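Local coordinates for protein DR2417 (Deinococcus radiodurans, PDB 4XWW) that probably degrades and matures RNA as a homodimeric, metal-dependent 5'-3' exoribonuclease of the RNase J family, possibly with endonuclease activity as well, at residues 58-63 against 469-474; 209-214 against 401-406; 477-482 against 552-557. All coordinates share one frame; numbering follows the deposited sequence.

Contact 1. Residues 58-63 against 469-474; sequences MGIDLI and LDRVNL. With MN (manganese (II) ion), chain G.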
loop_
_atom_site.group_PDB
_atom_site.type_symbol
_atom_site.label_atom_id
_atom_site.label_comp_id
_atom_site.label_asym_id
_atom_site.label_seq_id
_atom_site.Cartn_x
_atom_site.Cartn_y
_atom_site.Cartn_z
ATOM N N MET A 58 -4.338 11.077 -7.051
ATOM C CA MET A 58 -5.195 11.498 -5.961
ATOM C C MET A 58 -6.455 12.211 -6.419
ATOM O O MET A 58 -6.443 13.005 -7.357
ATOM C CB MET A 58 -4.408 12.388 -5.003
ATOM C CG MET A 58 -3.382 11.600 -4.209
ATOM S SD MET A 58 -2.320 12.663 -3.226
ATOM C CE MET A 58 -1.355 13.366 -4.532
ATOM N N GLY A 59 -7.550 11.899 -5.740
ATOM C CA GLY A 59 -8.797 12.598 -5.945
ATOM C C GLY A 59 -9.665 12.040 -7.057
ATOM O O GLY A 59 -10.852 12.328 -7.095
ATOM N N ILE A 60 -9.102 11.238 -7.957
ATOM C CA ILE A 60 -9.920 10.774 -9.083
ATOM C C ILE A 60 -10.689 9.501 -8.725
ATOM O O ILE A 60 -10.295 8.752 -7.828
ATOM C CB ILE A 60 -9.091 10.528 -10.379
ATOM C CG1 ILE A 60 -8.289 9.231 -10.301
ATOM C CG2 ILE A 60 -8.243 11.756 -10.755
ATOM C CD1 ILE A 60 -7.570 8.896 -11.594
ATOM N N ASP A 61 -11.795 9.269 -9.431
ATOM C CA ASP A 61 -12.695 8.166 -9.107
ATOM C C ASP A 61 -12.401 6.891 -9.893
ATOM O O ASP A 61 -12.358 5.800 -9.322
ATOM C CB ASP A 61 -14.144 8.590 -9.341
ATOM C CG ASP A 61 -14.520 9.828 -8.563
ATOM O OD1 ASP A 61 -14.061 9.973 -7.409
ATOM O OD2 ASP A 61 -15.265 10.669 -9.104
ATOM N N LEU A 62 -12.215 7.021 -11.201
ATOM C CA LEU A 62 -11.899 5.858 -12.022
ATOM C C LEU A 62 -11.165 6.270 -13.290
ATOM O O LEU A 62 -11.030 7.451 -13.581
ATOM C CB LEU A 62 -13.180 5.088 -12.372
ATOM C CG LEU A 62 -14.297 5.895 -13.022
ATOM C CD1 LEU A 62 -14.400 5.606 -14.532
ATOM C CD2 LEU A 62 -15.633 5.618 -12.329
ATOM N N ILE A 63 -10.660 5.280 -14.014
ATOM C CA ILE A 63 -9.876 5.522 -15.214
ATOM C C ILE A 63 -10.488 4.728 -16.382
ATOM O O ILE A 63 -10.807 3.566 -16.240
ATOM C CB ILE A 63 -8.398 5.110 -15.012
ATOM C CG1 ILE A 63 -7.818 5.783 -13.758
ATOM C CG2 ILE A 63 -7.591 5.432 -16.257
ATOM C CD1 ILE A 63 -6.479 5.222 -13.301
ATOM N N LEU A 469 -0.101 16.272 -10.604
ATOM C CA LEU A 469 1.222 16.629 -10.108
ATOM C C LEU A 469 1.118 17.787 -9.128
ATOM O O LEU A 469 1.798 17.813 -8.099
ATOM C CB LEU A 469 2.149 16.984 -11.273
ATOM C CG LEU A 469 3.583 17.428 -10.982
ATOM C CD1 LEU A 469 4.469 17.081 -12.164
ATOM C CD2 LEU A 469 3.665 18.925 -10.696
ATOM N N ASP A 470 0.265 18.745 -9.462
ATOM C CA ASP A 470 -0.025 19.851 -8.570
ATOM C C ASP A 470 -0.630 19.319 -7.273
ATOM O O ASP A 470 -0.238 19.742 -6.188
ATOM C CB ASP A 470 -0.966 20.861 -9.238
ATOM C CG ASP A 470 -0.302 21.613 -10.390
ATOM O OD1 ASP A 470 0.933 21.507 -10.548
ATOM O OD2 ASP A 470 -1.014 22.321 -11.131
ATOM N N ARG A 471 -1.569 18.378 -7.384
ATOM C CA ARG A 471 -2.165 17.749 -6.200
ATOM C C ARG A 471 -1.109 17.094 -5.302
ATOM O O ARG A 471 -1.173 17.224 -4.070
ATOM C CB ARG A 471 -3.229 16.715 -6.607
ATOM C CG ARG A 471 -4.549 17.344 -7.065
ATOM C CD ARG A 471 -5.594 16.303 -7.464
ATOM N NE ARG A 471 -6.770 16.948 -8.050
ATOM C CZ ARG A 471 -7.813 16.300 -8.560
ATOM N NH1 ARG A 471 -7.842 14.974 -8.560
ATOM N NH2 ARG A 471 -8.830 16.987 -9.068
ATOM N N VAL A 472 -0.129 16.421 -5.905
ATOM C CA VAL A 472 0.918 15.765 -5.125
ATOM C C VAL A 472 1.697 16.799 -4.334
ATOM O O VAL A 472 1.855 16.685 -3.115
ATOM C CB VAL A 472 1.906 14.969 -6.000
ATOM C CG1 VAL A 472 2.957 14.294 -5.118
ATOM C CG2 VAL A 472 1.175 13.932 -6.845
ATOM N N ASN A 473 2.171 17.816 -5.041
ATOM C CA ASN A 473 2.949 18.875 -4.422
ATOM C C ASN A 473 2.192 19.517 -3.270
ATOM O O ASN A 473 2.751 19.724 -2.197
ATOM C CB ASN A 473 3.341 19.918 -5.462
ATOM C CG ASN A 473 4.452 19.435 -6.364
ATOM O OD1 ASN A 473 5.325 18.683 -5.932
ATOM N ND2 ASN A 473 4.425 19.855 -7.624
ATOM N N LEU A 474 0.910 19.797 -3.477
ATOM C CA LEU A 474 0.088 20.349 -2.409
ATOM C C LEU A 474 -0.021 19.383 -1.230
ATOM O O LEU A 474 0.076 19.792 -0.076
ATOM C CB LEU A 474 -1.304 20.696 -2.927
ATOM C CG LEU A 474 -1.312 21.803 -3.980
ATOM C CD1 LEU A 474 -2.726 22.094 -4.478
ATOM C CD2 LEU A 474 -0.667 23.053 -3.407
HETATM MN MN MN G . -12.780 13.438 -6.710
#

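Contact 2. Residues 209-214 against 401-406; sequences DSTNAE and PWHGEP. With ZN (zinc ion), chain F; nucleotides of chain C.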
loop_
_atom_site.group_PDB
_atom_site.type_symbol
_atom_site.label_atom_id
_atom_site.label_comp_id
_atom_site.label_asym_id
_atom_site.label_seq_id
_atom_site.Cartn_x
_atom_site.Cartn_y
_atom_site.Cartn_z
ATOM N N ASP A 209 -4.788 -15.142 -19.507
ATOM C CA ASP A 209 -4.845 -14.364 -18.276
ATOM C C ASP A 209 -3.595 -14.563 -17.419
ATOM O O ASP A 209 -3.356 -15.658 -16.930
ATOM C CB ASP A 209 -6.116 -14.801 -17.534
ATOM C CG ASP A 209 -6.324 -14.102 -16.195
ATOM O OD1 ASP A 209 -5.544 -13.196 -15.806
ATOM O OD2 ASP A 209 -7.331 -14.460 -15.545
ATOM N N SER A 210 -2.806 -13.507 -17.226
ATOM C CA SER A 210 -1.527 -13.651 -16.525
ATOM C C SER A 210 -1.565 -13.252 -15.056
ATOM O O SER A 210 -0.526 -13.247 -14.402
ATOM C CB SER A 210 -0.437 -12.811 -17.207
ATOM O OG SER A 210 -0.410 -13.044 -18.610
ATOM N N THR A 211 -2.746 -12.912 -14.552
ATOM C CA THR A 211 -2.877 -12.334 -13.211
ATOM C C THR A 211 -2.054 -13.053 -12.142
ATOM O O THR A 211 -1.298 -12.423 -11.373
ATOM C CB THR A 211 -4.351 -12.345 -12.767
ATOM O OG1 THR A 211 -5.126 -11.610 -13.715
ATOM C CG2 THR A 211 -4.491 -11.692 -11.405
ATOM N N ASN A 212 -2.196 -14.374 -12.098
ATOM C CA ASN A 212 -1.556 -15.177 -11.063
ATOM C C ASN A 212 -0.381 -15.980 -11.608
ATOM O O ASN A 212 -0.052 -17.043 -11.095
ATOM C CB ASN A 212 -2.570 -16.118 -10.388
ATOM C CG ASN A 212 -3.469 -15.394 -9.400
ATOM O OD1 ASN A 212 -3.172 -14.272 -8.967
ATOM N ND2 ASN A 212 -4.567 -16.044 -9.017
ATOM N N ALA A 213 0.272 -15.461 -12.640
ATOM C CA ALA A 213 1.346 -16.226 -13.274
ATOM C C ALA A 213 2.566 -16.453 -12.364
ATOM O O ALA A 213 3.384 -17.327 -12.646
ATOM C CB ALA A 213 1.773 -15.544 -14.591
ATOM N N GLU A 214 2.677 -15.689 -11.273
ATOM C CA GLU A 214 3.807 -15.865 -10.340
ATOM C C GLU A 214 3.481 -16.829 -9.204
ATOM O O GLU A 214 4.339 -17.135 -8.378
ATOM C CB GLU A 214 4.253 -14.507 -9.776
ATOM C CG GLU A 214 4.781 -13.598 -10.870
ATOM C CD GLU A 214 5.451 -12.338 -10.340
ATOM O OE1 GLU A 214 6.369 -12.450 -9.494
ATOM O OE2 GLU A 214 5.080 -11.239 -10.795
ATOM N N PRO A 401 0.707 -13.129 -23.612
ATOM C CA PRO A 401 0.275 -13.081 -22.210
ATOM C C PRO A 401 -0.352 -11.719 -21.911
ATOM O O PRO A 401 0.200 -10.675 -22.284
ATOM C CB PRO A 401 1.574 -13.313 -21.432
ATOM C CG PRO A 401 2.679 -13.005 -22.425
ATOM C CD PRO A 401 2.142 -13.414 -23.753
ATOM N N TRP A 402 -1.486 -11.741 -21.219
ATOM C CA TRP A 402 -2.399 -10.607 -21.162
ATOM C C TRP A 402 -2.935 -10.443 -19.728
ATOM O O TRP A 402 -2.673 -11.304 -18.888
ATOM C CB TRP A 402 -3.513 -10.839 -22.225
ATOM C CG TRP A 402 -4.798 -10.121 -21.990
ATOM C CD1 TRP A 402 -5.109 -8.844 -22.377
ATOM C CD2 TRP A 402 -5.957 -10.640 -21.342
ATOM N NE1 TRP A 402 -6.378 -8.528 -21.973
ATOM C CE2 TRP A 402 -6.923 -9.615 -21.333
ATOM C CE3 TRP A 402 -6.277 -11.878 -20.765
ATOM C CZ2 TRP A 402 -8.196 -9.783 -20.776
ATOM C CZ3 TRP A 402 -7.543 -12.042 -20.180
ATOM C CH2 TRP A 402 -8.479 -10.992 -20.194
ATOM N N HIS A 403 -3.650 -9.352 -19.438
ATOM C CA HIS A 403 -4.267 -9.145 -18.117
ATOM C C HIS A 403 -3.220 -9.285 -16.996
ATOM O O HIS A 403 -3.357 -10.089 -16.062
ATOM C CB HIS A 403 -5.442 -10.136 -17.903
ATOM C CG HIS A 403 -6.442 -9.708 -16.864
ATOM N ND1 HIS A 403 -6.186 -9.812 -15.511
ATOM C CD2 HIS A 403 -7.711 -9.244 -16.967
ATOM C CE1 HIS A 403 -7.242 -9.407 -14.829
ATOM N NE2 HIS A 403 -8.179 -9.046 -15.682
ATOM N N GLY A 404 -2.154 -8.500 -17.119
ATOM C CA GLY A 404 -1.098 -8.519 -16.130
ATOM C C GLY A 404 -0.166 -7.358 -16.347
ATOM O O GLY A 404 -0.057 -6.845 -17.453
ATOM N N GLU A 405 0.512 -6.955 -15.276
ATOM C CA GLU A 405 1.605 -5.993 -15.376
ATOM C C GLU A 405 2.781 -6.715 -16.029
ATOM O O GLU A 405 2.760 -7.927 -16.122
ATOM C CB GLU A 405 1.957 -5.467 -13.991
ATOM C CG GLU A 405 0.812 -4.669 -13.379
ATOM C CD GLU A 405 1.007 -4.364 -11.903
ATOM O OE1 GLU A 405 1.911 -4.951 -11.278
ATOM O OE2 GLU A 405 0.245 -3.523 -11.386
ATOM N N PRO A 406 3.821 -5.984 -16.457
ATOM C CA PRO A 406 4.925 -6.700 -17.110
ATOM C C PRO A 406 5.481 -7.868 -16.276
ATOM O O PRO A 406 5.790 -8.916 -16.866
ATOM C CB PRO A 406 5.960 -5.592 -17.322
ATOM C CG PRO A 406 5.074 -4.350 -17.564
ATOM C CD PRO A 406 4.024 -4.524 -16.486
HETATM ZN ZN ZN F . -10.296 -8.701 -15.347
ATOM P P U C 2 -8.451 -12.418 -6.686
ATOM O OP1 U C 2 -9.852 -12.661 -7.096
ATOM O OP2 U C 2 -7.371 -13.284 -7.210
ATOM O "O5'" U C 2 -8.036 -10.922 -7.042
ATOM C "C5'" U C 2 -8.889 -9.809 -6.727
ATOM C "C4'" U C 2 -8.805 -8.760 -7.812
ATOM O "O4'" U C 2 -7.530 -8.061 -7.731
ATOM C "C3'" U C 2 -8.912 -9.276 -9.245
ATOM O "O3'" U C 2 -9.706 -8.371 -9.997
ATOM C "C2'" U C 2 -7.475 -9.196 -9.749
ATOM O "O2'" U C 2 -7.389 -9.053 -11.151
ATOM C "C1'" U C 2 -6.988 -7.945 -9.026
ATOM N N1 U C 2 -5.527 -7.837 -8.918
ATOM C C2 U C 2 -4.959 -6.597 -9.136
ATOM O O2 U C 2 -5.615 -5.606 -9.404
ATOM N N3 U C 2 -3.591 -6.565 -9.029
ATOM C C4 U C 2 -2.751 -7.616 -8.735
ATOM O O4 U C 2 -1.536 -7.422 -8.673
ATOM C C5 U C 2 -3.415 -8.866 -8.527
ATOM C C6 U C 2 -4.748 -8.932 -8.623
HETATM O O HOH W 1 -11.093 -10.183 -14.224
#

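Contact 3. Residues 477-482 against 552-557; sequences EGLLIL and VLIPMI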
loop_
_atom_site.group_PDB
_atom_site.type_symbol
_atom_site.label_atom_id
_atom_site.label_comp_id
_atom_site.label_asym_id
_atom_site.label_seq_id
_atom_site.Cartn_x
_atom_site.Cartn_y
_atom_site.Cartn_z
ATOM N N GLU A 477 3.737 19.375 0.567
ATOM C CA GLU A 477 4.414 20.552 1.090
ATOM C C GLU A 477 3.457 21.642 1.557
ATOM O O GLU A 477 3.885 22.620 2.172
ATOM C CB GLU A 477 5.364 21.110 0.030
ATOM C CG GLU A 477 6.434 20.123 -0.423
ATOM C CD GLU A 477 7.527 19.914 0.613
ATOM O OE1 GLU A 477 7.567 20.678 1.598
ATOM O OE2 GLU A 477 8.349 18.987 0.438
ATOM N N GLY A 478 2.167 21.472 1.279
ATOM C CA GLY A 478 1.193 22.506 1.590
ATOM C C GLY A 478 1.465 23.708 0.703
ATOM O O GLY A 478 2.251 23.611 -0.238
ATOM N N LEU A 479 0.844 24.849 0.979
ATOM C CA LEU A 479 1.112 26.005 0.131
ATOM C C LEU A 479 1.264 27.329 0.868
ATOM O O LEU A 479 0.741 27.528 1.966
ATOM C CB LEU A 479 0.015 26.166 -0.922
ATOM C CG LEU A 479 -1.229 26.906 -0.442
ATOM C CD1 LEU A 479 -1.893 27.606 -1.585
ATOM C CD2 LEU A 479 -2.162 25.907 0.160
ATOM N N LEU A 480 1.995 28.230 0.219
ATOM C CA LEU A 480 2.134 29.612 0.653
ATOM C C LEU A 480 1.834 30.538 -0.512
ATOM O O LEU A 480 2.553 30.543 -1.512
ATOM C CB LEU A 480 3.538 29.875 1.195
ATOM C CG LEU A 480 3.649 29.696 2.707
ATOM C CD1 LEU A 480 5.065 29.945 3.199
ATOM C CD2 LEU A 480 2.678 30.653 3.357
ATOM N N ILE A 481 0.758 31.304 -0.395
ATOM C CA ILE A 481 0.464 32.306 -1.404
ATOM C C ILE A 481 0.937 33.680 -0.923
ATOM O O ILE A 481 0.413 34.242 0.042
ATOM C CB ILE A 481 -1.042 32.330 -1.770
ATOM C CG1 ILE A 481 -1.435 33.677 -2.384
ATOM C CG2 ILE A 481 -1.906 31.975 -0.581
ATOM C CD1 ILE A 481 -1.373 33.680 -3.892
ATOM N N LEU A 482 1.963 34.193 -1.593
ATOM C CA LEU A 482 2.531 35.490 -1.266
ATOM C C LEU A 482 2.084 36.528 -2.272
ATOM O O LEU A 482 2.419 36.443 -3.448
ATOM C CB LEU A 482 4.056 35.436 -1.257
ATOM C CG LEU A 482 4.758 34.187 -0.740
ATOM C CD1 LEU A 482 5.975 33.936 -1.601
ATOM C CD2 LEU A 482 5.163 34.379 0.704
ATOM N N VAL A 552 4.662 24.627 -1.759
ATOM C CA VAL A 552 4.237 25.187 -3.034
ATOM C C VAL A 552 4.026 26.685 -2.836
ATOM O O VAL A 552 3.352 27.103 -1.896
ATOM C CB VAL A 552 2.957 24.491 -3.567
ATOM C CG1 VAL A 552 1.947 25.499 -4.119
ATOM C CG2 VAL A 552 3.322 23.457 -4.621
ATOM N N LEU A 553 4.636 27.478 -3.718
ATOM C CA LEU A 553 4.622 28.934 -3.604
ATOM C C LEU A 553 3.903 29.616 -4.752
ATOM O O LEU A 553 4.313 29.507 -5.902
ATOM C CB LEU A 553 6.052 29.461 -3.576
ATOM C CG LEU A 553 6.864 29.144 -2.333
ATOM C CD1 LEU A 553 8.349 29.226 -2.635
ATOM C CD2 LEU A 553 6.474 30.105 -1.223
ATOM N N ILE A 554 2.867 30.371 -4.416
ATOM C CA ILE A 554 2.119 31.119 -5.401
ATOM C C ILE A 554 2.306 32.609 -5.138
ATOM O O ILE A 554 1.658 33.181 -4.266
ATOM C CB ILE A 554 0.632 30.763 -5.294
ATOM C CG1 ILE A 554 0.415 29.314 -5.726
ATOM C CG2 ILE A 554 -0.217 31.707 -6.125
ATOM C CD1 ILE A 554 -1.030 28.881 -5.706
ATOM N N PRO A 555 3.159 33.249 -5.920
ATOM C CA PRO A 555 3.385 34.682 -5.723
ATOM C C PRO A 555 2.533 35.565 -6.640
ATOM O O PRO A 555 2.361 35.242 -7.814
ATOM C CB PRO A 555 4.874 34.838 -6.033
ATOM C CG PRO A 555 5.146 33.784 -7.049
ATOM C CD PRO A 555 4.187 32.643 -6.783
ATOM N N MET A 556 2.005 36.663 -6.095
ATOM C CA MET A 556 1.212 37.634 -6.859
ATOM C C MET A 556 1.695 39.071 -6.611
ATOM O O MET A 556 1.827 39.485 -5.464
ATOM C CB MET A 556 -0.275 37.522 -6.494
ATOM C CG MET A 556 -0.799 36.104 -6.353
ATOM S SD MET A 556 -2.600 36.027 -6.245
ATOM C CE MET A 556 -2.948 37.388 -5.133
ATOM N N ILE A 557 1.920 39.837 -7.675
ATOM C CA ILE A 557 2.406 41.214 -7.531
ATOM C C ILE A 557 1.305 42.271 -7.695
ATOM O O ILE A 557 1.548 43.464 -7.533
ATOM C CB ILE A 557 3.572 41.494 -8.507
ATOM C CG1 ILE A 557 4.739 40.555 -8.211
ATOM C CG2 ILE A 557 4.045 42.936 -8.416
ATOM C CD1 ILE A 557 5.560 40.968 -7.008
#

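Contact 1. Residues 58-63 against 469-474
Arg471 reaches from helix 465-477 to the carbonyl of Met58, joining the C-terminal part of the chain to a loop of the metallo-beta-lactamase fold that leads into strand 62-65. At the root of the arginine, CB lies 4.4 Å from the methyl CE of Met58. The chain then runs out extended through CG and CD to NE, and CD passes 3.4 Å from Met58 O. NE itself turns to the dimer partner and donates to the carbonyl of Gly498 of the second subunit. At the tip, NH1 gives a hydrogen bond of 2.7 Å to Met58 O, with an N-H...O angle of 150°. This bond lies in the guanidinium plane and meets a lone pair in the carbonyl plane. NH2 forms a salt bridge with Asp456, which also binds manganese. The guanidinium is thus gripped through all three nitrogens, which should fix its rotation. NH1 also sits 3.7 Å from CA of Gly59, obliquely to the guanidinium plane, an approach made possible by the absence of a side chain there. Gly59 binds the manganese ion through its own O at 2.3 Å. Arg471 therefore acts as a second-shell residue, holding one metal ligand, Asp456, and the peptide just before the other. Beside it, Met58 crosses Val472 at about a right angle. A bend at the thioether (chi3 -72°) lays CE against the helix, in tight contact with Val472 CA at 3.4 Å and Val472 CG2 at 3.5 Å.

Contact 2. Residues 209-214 against 401-406
The backbone N of Asp209 lies in plane at the edge of the Trp402 indole, 3.8 Å from CE3, while CB of His403 rests over one indole face, offset toward the rim. At the edge of the His403 imidazole, near its plane, lie Trp402 CZ2, Thr211 OG1 and the ribose O2' of U2 of chain C. Asp209 runs alongside it, approaching obliquely with the carboxylate turned 63° from the ring. Here the ends of the parallel strands 205-209 and 398-402 meet in the metallo-beta-lactamase active site. Ser210 ties the strand ends together, its N at 2.8 Å and its OG at 2.9 Å from Trp402 O, so two donors share one carbonyl; His412 also bonds to OG. Asp209 OD1 closes an Asx turn by accepting Thr211 N from above the carboxylate plane, and takes Thr211 OG1 on its syn lone pair at 2.7 Å. Its other oxygen, OD2, bonds to His381. With Thr211 CG2 anti to the backbone N, the methyl comes within 3.9 Å of U2 C6, while OG1 points to the imidazole. His403 ND1 donates to that OG1 at 2.8 Å, weakly, with an N-H...O angle of 127°. NE2 binds zinc at 2.2 Å, and Asp88, His89 and a water at 2.0 Å share the metal. Asp209, predicted to be the proton donor, is thus linked through Thr211, by one firm and one weak bond, to a zinc ligand, which probably helps to orient the imidazole with NE2 facing the metal.

Contact 3. Residues 477-482 against 552-557
Pro555 sits within the paired part of a strand at the edge of the sheet within this chain without breaking the ladder, its CA making a C-H...O contact of 3.0 Å with Leu482 O. The same carbonyl accepts Met556 N at 2.7 Å, so the pairing runs on past the ring. Strands 479-485 and 552-556 lie parallel, 11° apart over the paired segments, in the small three-stranded mixed sheet of the RNase J C-terminal domain. Strand 479-485 is central, with 491-497 antiparallel on its other side, and helices 504-523 and 528-547 connect that strand to 552-556. Proline can be accommodated because Val552, Ile554 and Met556 supply the amide donors of the outer strand toward its neighbour, whereas the nitrogen of Pro555 faces the other way. Val552 opens the ladder by donating to Gly478 O at 3.0 Å and accepting from Leu480 N at 2.8 Å. Ile554 N then bonds to Leu480 O at 2.9 Å, and Ile554 O takes Leu482 N. Gly478, with a positive phi of 67°, carries the chain from the end of helix 465-477 into the strand. On one face, Leu479 CB rests 3.8 Å from Val552 CG1, beside Ile481 and Ile554. This face meets the second subunit, where Leu479 packs on its own counterpart and Ile481 on Ile554 of that chain. The opposite face, with Leu480, Leu482 and Leu553, is backed by the two helices. There Leu553 CD2 lies 3.8 Å from Leu480 CB and 3.9 Å from Leu482 CD1.

Contact 2 is buried at the active site, its centre about 14 Å from that of the chain. Contact 1 is partly buried where the catalytic and C-terminal parts join, and the centre of contact 3 lies about 36 Å from the chain centre, yet this contact is itself well buried. The chemistry follows these places: side-chain polar bonds and zinc in 209-214/401-406, an arginine beside manganese in 58-63/469-474, and backbone pairing with aliphatic packing in 477-482/552-557. Contacts 1 and 3 share an element, since helix 465-477 leads directly into strand 479-485 and Asn473 and Leu474 pack on Val552. Contact 2 touches neither, but falls within the chain loop closed by contact 1. All three reach the second subunit.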